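Local coordinates for type VI secretion system-associated protein TagF (Pseudomonas aeruginosa PAO1, PDB 2QNU) that is associated with the type VI secretion system and probably acts as a post-translational repressor of it, at residues B[69-81]-B[111-123]. Sequence-based numbering, arbitrary orientation.
Sequences GEAVTGVVMPSID and WFEQVESLLLSTL
The helix of segment 111-123 packs on one face of the antiparallel sheet, lying over strand 71-77, an interior strand hydrogen-bonded to strands 58-62 and 89-95. The two short axes approach to 8.3 Å and cross at -37°, and Thr73, Val75 and Met77 of the strand face the helix. Val75 fills the middle with both branches: CG2 meets Val115 CG1 at 3.7 Å, the two side chains running alongside in opposite senses, while CG1, set anti to the backbone N (chi1 -174°), touches Leu119 CD1, also at 3.7 Å, and the aliphatic CG of Glu116. The carboxylate of Glu116 turns to Arg59 and Arg186, which bind it in salt bridges.

Near the N-terminal end of segment 111-123, Phe112 turns its edge to the strand. Thr73 OG1 lies near the ring plane, 3.2 Å from Phe112 CZ, and Gly74 O also borders that edge, 3.6 Å from CE1; the hydroxyl is hydrogen-bonded to Phe60 O on the adjacent strand. Trp111 CE3 sits over the centre of the Phe112 ring, and Trp111 CZ3 reaches Gly74 CA at 4.0 Å.

Toward the C-terminal ends of both segments, selenomethionine Met77 extends to SE and then bends (chi3 76°), bringing CE 3.4 Å from Leu119 O and beside Leu123 CD2. Leu119 O accepts hydrogen bonds from both N and OG1 of Thr122. A water donates to Thr122 OG1 and Ser79 OG, bridging the segments where no direct hydrogen bond crosses. Cohesion therefore comes chiefly from apolar contact, while the polar ends of Thr73 and Glu116 bond outside both segments.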
loop_
_atom_site.group_PDB
_atom_site.type_symbol
_atom_site.label_atom_id
_atom_site.label_comp_id
_atom_site.label_asym_id
_atom_site.label_seq_id
_atom_site.Cartn_x
_atom_site.Cartn_y
_atom_site.Cartn_z
ATOM N N GLY B 69 7.430 18.361 -8.846
ATOM C CA GLY B 69 8.230 17.158 -8.661
ATOM C C GLY B 69 8.523 16.797 -7.224
ATOM O O GLY B 69 9.119 15.745 -6.931
ATOM N N GLU B 70 8.155 17.677 -6.310
ATOM C CA GLU B 70 8.199 17.315 -4.903
ATOM C C GLU B 70 6.885 16.646 -4.486
ATOM O O GLU B 70 5.802 16.838 -5.112
ATOM C CB GLU B 70 8.449 18.540 -4.024
ATOM C CG GLU B 70 9.900 18.959 -3.868
ATOM C CD GLU B 70 10.387 19.841 -5.009
ATOM O OE1 GLU B 70 9.633 20.778 -5.373
ATOM O OE2 GLU B 70 11.531 19.612 -5.535
ATOM N N ALA B 71 6.984 15.860 -3.420
ATOM C CA ALA B 71 5.810 15.419 -2.745
ATOM C C ALA B 71 5.236 16.610 -1.932
ATOM O O ALA B 71 5.946 17.607 -1.603
ATOM C CB ALA B 71 6.106 14.250 -1.861
ATOM N N VAL B 72 3.961 16.487 -1.590
ATOM C CA VAL B 72 3.317 17.527 -0.840
ATOM C C VAL B 72 2.348 16.933 0.176
ATOM O O VAL B 72 1.614 15.934 -0.078
ATOM C CB VAL B 72 2.799 18.676 -1.790
ATOM C CG1 VAL B 72 2.055 18.147 -2.952
ATOM C CG2 VAL B 72 1.995 19.786 -1.053
ATOM N N THR B 73 2.410 17.529 1.361
ATOM C CA THR B 73 1.488 17.198 2.437
ATOM C C THR B 73 0.936 18.484 3.067
ATOM O O THR B 73 1.545 19.541 2.967
ATOM C CB THR B 73 2.141 16.330 3.486
ATOM O OG1 THR B 73 1.149 15.825 4.372
ATOM C CG2 THR B 73 3.190 17.086 4.271
ATOM N N GLY B 74 -0.254 18.384 3.654
ATOM C CA GLY B 74 -0.881 19.570 4.196
ATOM C C GLY B 74 -2.322 19.400 4.576
ATOM O O GLY B 74 -2.790 18.286 4.805
ATOM N N VAL B 75 -2.986 20.535 4.702
ATOM C CA VAL B 75 -4.412 20.569 4.993
ATOM C C VAL B 75 -5.055 21.662 4.151
ATOM O O VAL B 75 -4.471 22.697 3.951
ATOM C CB VAL B 75 -4.722 20.794 6.484
ATOM C CG1 VAL B 75 -6.246 20.654 6.733
ATOM C CG2 VAL B 75 -3.959 19.829 7.376
ATOM N N VAL B 76 -6.244 21.401 3.624
ATOM C CA VAL B 76 -6.962 22.413 2.850
ATOM C C VAL B 76 -8.336 22.602 3.480
ATOM O O VAL B 76 -8.945 21.641 3.952
ATOM C CB VAL B 76 -7.141 22.066 1.353
ATOM C CG1 VAL B 76 -7.751 20.681 1.131
ATOM C CG2 VAL B 76 -8.014 23.103 0.654
HETATM N N MSE B 77 -8.782 23.864 3.535
HETATM C CA MSE B 77 -10.069 24.260 4.142
HETATM C C MSE B 77 -10.861 25.206 3.262
HETATM O O MSE B 77 -10.293 26.118 2.739
HETATM C CB MSE B 77 -9.761 25.023 5.457
HETATM C CG MSE B 77 -11.042 25.483 6.199
HETATM SE SE MSE B 77 -10.605 26.682 7.765
HETATM C CE MSE B 77 -10.219 28.243 6.777
ATOM N N PRO B 78 -12.189 25.040 3.156
ATOM C CA PRO B 78 -12.989 26.055 2.448
ATOM C C PRO B 78 -12.790 27.454 3.057
ATOM O O PRO B 78 -12.723 27.592 4.280
ATOM C CB PRO B 78 -14.443 25.593 2.641
ATOM C CG PRO B 78 -14.326 24.147 2.988
ATOM C CD PRO B 78 -13.016 23.919 3.649
ATOM N N SER B 79 -12.650 28.459 2.212
ATOM C CA SER B 79 -12.310 29.804 2.662
ATOM C C SER B 79 -12.907 30.860 1.747
ATOM O O SER B 79 -13.683 30.562 0.804
ATOM C CB SER B 79 -10.792 29.948 2.774
ATOM O OG SER B 79 -10.430 31.129 3.508
ATOM N N ILE B 80 -12.517 32.091 2.009
ATOM C CA ILE B 80 -13.142 33.254 1.397
ATOM C C ILE B 80 -12.227 34.457 1.547
ATOM O O ILE B 80 -11.424 34.500 2.484
ATOM C CB ILE B 80 -14.508 33.545 2.093
ATOM C CG1 ILE B 80 -15.392 34.476 1.256
ATOM C CG2 ILE B 80 -14.300 34.181 3.448
ATOM C CD1 ILE B 80 -16.712 34.838 1.953
ATOM N N ASP B 81 -12.294 35.387 0.614
ATOM C CA ASP B 81 -11.438 36.573 0.676
ATOM C C ASP B 81 -12.230 37.708 1.315
ATOM O O ASP B 81 -13.404 37.545 1.645
ATOM C CB ASP B 81 -10.856 36.977 -0.694
ATOM C CG ASP B 81 -11.954 37.420 -1.751
ATOM O OD1 ASP B 81 -13.042 37.904 -1.344
ATOM O OD2 ASP B 81 -11.695 37.310 -2.988
ATOM N N TRP B 111 1.043 17.119 13.835
ATOM C CA TRP B 111 1.364 18.188 12.867
ATOM C C TRP B 111 0.074 18.687 12.161
ATOM O O TRP B 111 -0.191 19.869 12.030
ATOM C CB TRP B 111 2.365 17.660 11.824
ATOM C CG TRP B 111 2.886 18.718 10.927
ATOM C CD1 TRP B 111 3.854 19.669 11.219
ATOM C CD2 TRP B 111 2.431 18.999 9.600
ATOM N NE1 TRP B 111 4.033 20.483 10.136
ATOM C CE2 TRP B 111 3.182 20.089 9.128
ATOM C CE3 TRP B 111 1.472 18.408 8.754
ATOM C CZ2 TRP B 111 2.984 20.622 7.862
ATOM C CZ3 TRP B 111 1.288 18.921 7.486
ATOM C CH2 TRP B 111 2.040 20.017 7.050
ATOM N N PHE B 112 -0.709 17.731 11.702
ATOM C CA PHE B 112 -1.973 18.009 11.010
ATOM C C PHE B 112 -3.036 18.793 11.885
ATOM O O PHE B 112 -3.743 19.719 11.425
ATOM C CB PHE B 112 -2.516 16.679 10.488
ATOM C CG PHE B 112 -1.662 16.085 9.362
ATOM C CD1 PHE B 112 -1.747 16.592 8.082
ATOM C CD2 PHE B 112 -0.761 15.050 9.607
ATOM C CE1 PHE B 112 -0.922 16.096 7.020
ATOM C CE2 PHE B 112 0.087 14.539 8.570
ATOM C CZ PHE B 112 -0.014 15.051 7.284
ATOM N N GLU B 113 -3.137 18.373 13.128
ATOM C CA GLU B 113 -3.982 19.059 14.110
ATOM C C GLU B 113 -3.495 20.498 14.336
ATOM O O GLU B 113 -4.302 21.441 14.313
ATOM C CB GLU B 113 -3.988 18.250 15.391
ATOM C CG GLU B 113 -4.825 17.008 15.233
ATOM C CD GLU B 113 -4.726 16.024 16.385
ATOM O OE1 GLU B 113 -3.946 16.238 17.314
ATOM O OE2 GLU B 113 -5.414 15.006 16.337
ATOM N N GLN B 114 -2.181 20.681 14.445
ATOM C CA GLN B 114 -1.618 22.024 14.536
ATOM C C GLN B 114 -1.915 22.822 13.287
ATOM O O GLN B 114 -2.202 23.989 13.375
ATOM C CB GLN B 114 -0.087 22.043 14.705
ATOM C CG GLN B 114 0.437 21.218 15.852
ATOM C CD GLN B 114 1.995 21.235 15.983
ATOM O OE1 GLN B 114 2.654 22.263 15.707
ATOM N NE2 GLN B 114 2.572 20.096 16.449
ATOM N N VAL B 115 -1.783 22.225 12.101
ATOM C CA VAL B 115 -2.066 22.958 10.900
ATOM C C VAL B 115 -3.544 23.321 10.863
ATOM O O VAL B 115 -3.883 24.433 10.487
ATOM C CB VAL B 115 -1.697 22.189 9.590
ATOM C CG1 VAL B 115 -2.279 22.914 8.414
ATOM C CG2 VAL B 115 -0.191 22.085 9.458
ATOM N N GLU B 116 -4.414 22.371 11.188
ATOM C CA GLU B 116 -5.885 22.657 11.225
ATOM C C GLU B 116 -6.212 23.799 12.182
ATOM O O GLU B 116 -7.025 24.669 11.874
ATOM C CB GLU B 116 -6.677 21.433 11.654
ATOM C CG GLU B 116 -6.714 20.288 10.600
ATOM C CD GLU B 116 -7.495 19.096 11.111
ATOM O OE1 GLU B 116 -7.729 19.056 12.346
ATOM O OE2 GLU B 116 -7.904 18.191 10.302
ATOM N N SER B 117 -5.560 23.827 13.339
ATOM C CA SER B 117 -5.822 24.953 14.283
ATOM C C SER B 117 -5.417 26.280 13.659
ATOM O O SER B 117 -6.078 27.321 13.836
ATOM C CB SER B 117 -5.150 24.679 15.621
ATOM O OG SER B 117 -4.906 25.875 16.284
ATOM N N LEU B 118 -4.366 26.284 12.839
ATOM C CA LEU B 118 -3.961 27.562 12.251
ATOM C C LEU B 118 -4.956 28.034 11.206
ATOM O O LEU B 118 -5.298 29.177 11.160
ATOM C CB LEU B 118 -2.560 27.493 11.632
ATOM C CG LEU B 118 -1.415 27.422 12.622
ATOM C CD1 LEU B 118 -0.142 27.410 11.821
ATOM C CD2 LEU B 118 -1.435 28.574 13.630
ATOM N N LEU B 119 -5.360 27.144 10.309
ATOM C CA LEU B 119 -6.386 27.472 9.321
ATOM C C LEU B 119 -7.691 27.967 10.019
ATOM O O LEU B 119 -8.358 28.887 9.526
ATOM C CB LEU B 119 -6.717 26.233 8.517
ATOM C CG LEU B 119 -5.654 25.692 7.516
ATOM C CD1 LEU B 119 -6.039 24.308 6.939
ATOM C CD2 LEU B 119 -5.478 26.623 6.404
ATOM N N LEU B 120 -8.077 27.285 11.092
ATOM C CA LEU B 120 -9.333 27.628 11.814
ATOM C C LEU B 120 -9.217 29.058 12.387
ATOM O O LEU B 120 -10.131 29.852 12.244
ATOM C CB LEU B 120 -9.656 26.579 12.884
ATOM C CG LEU B 120 -10.085 25.279 12.226
ATOM C CD1 LEU B 120 -9.897 24.109 13.155
ATOM C CD2 LEU B 120 -11.476 25.250 11.643
ATOM N N SER B 121 -8.044 29.410 12.896
ATOM C CA SER B 121 -7.786 30.724 13.434
ATOM C C SER B 121 -8.162 31.844 12.484
ATOM O O SER B 121 -8.494 32.961 12.935
ATOM C CB SER B 121 -6.312 30.859 13.896
ATOM O OG SER B 121 -5.434 31.141 12.804
ATOM N N THR B 122 -8.115 31.592 11.171
ATOM C CA THR B 122 -8.383 32.664 10.190
ATOM C C THR B 122 -9.873 32.928 10.024
ATOM O O THR B 122 -10.257 33.843 9.310
ATOM C CB THR B 122 -7.781 32.373 8.726
ATOM O OG1 THR B 122 -8.475 31.275 8.124
ATOM C CG2 THR B 122 -6.293 32.086 8.818
ATOM N N LEU B 123 -10.713 32.096 10.606
ATOM C CA LEU B 123 -12.165 32.330 10.502
ATOM C C LEU B 123 -12.649 33.274 11.608
ATOM O O LEU B 123 -13.767 33.775 11.542
ATOM C CB LEU B 123 -12.922 31.029 10.649
ATOM C CG LEU B 123 -12.679 29.928 9.644
ATOM C CD1 LEU B 123 -13.236 28.670 10.219
ATOM C CD2 LEU B 123 -13.350 30.227 8.292
HETATM O O HOH W 1 -10.209 32.151 6.243
#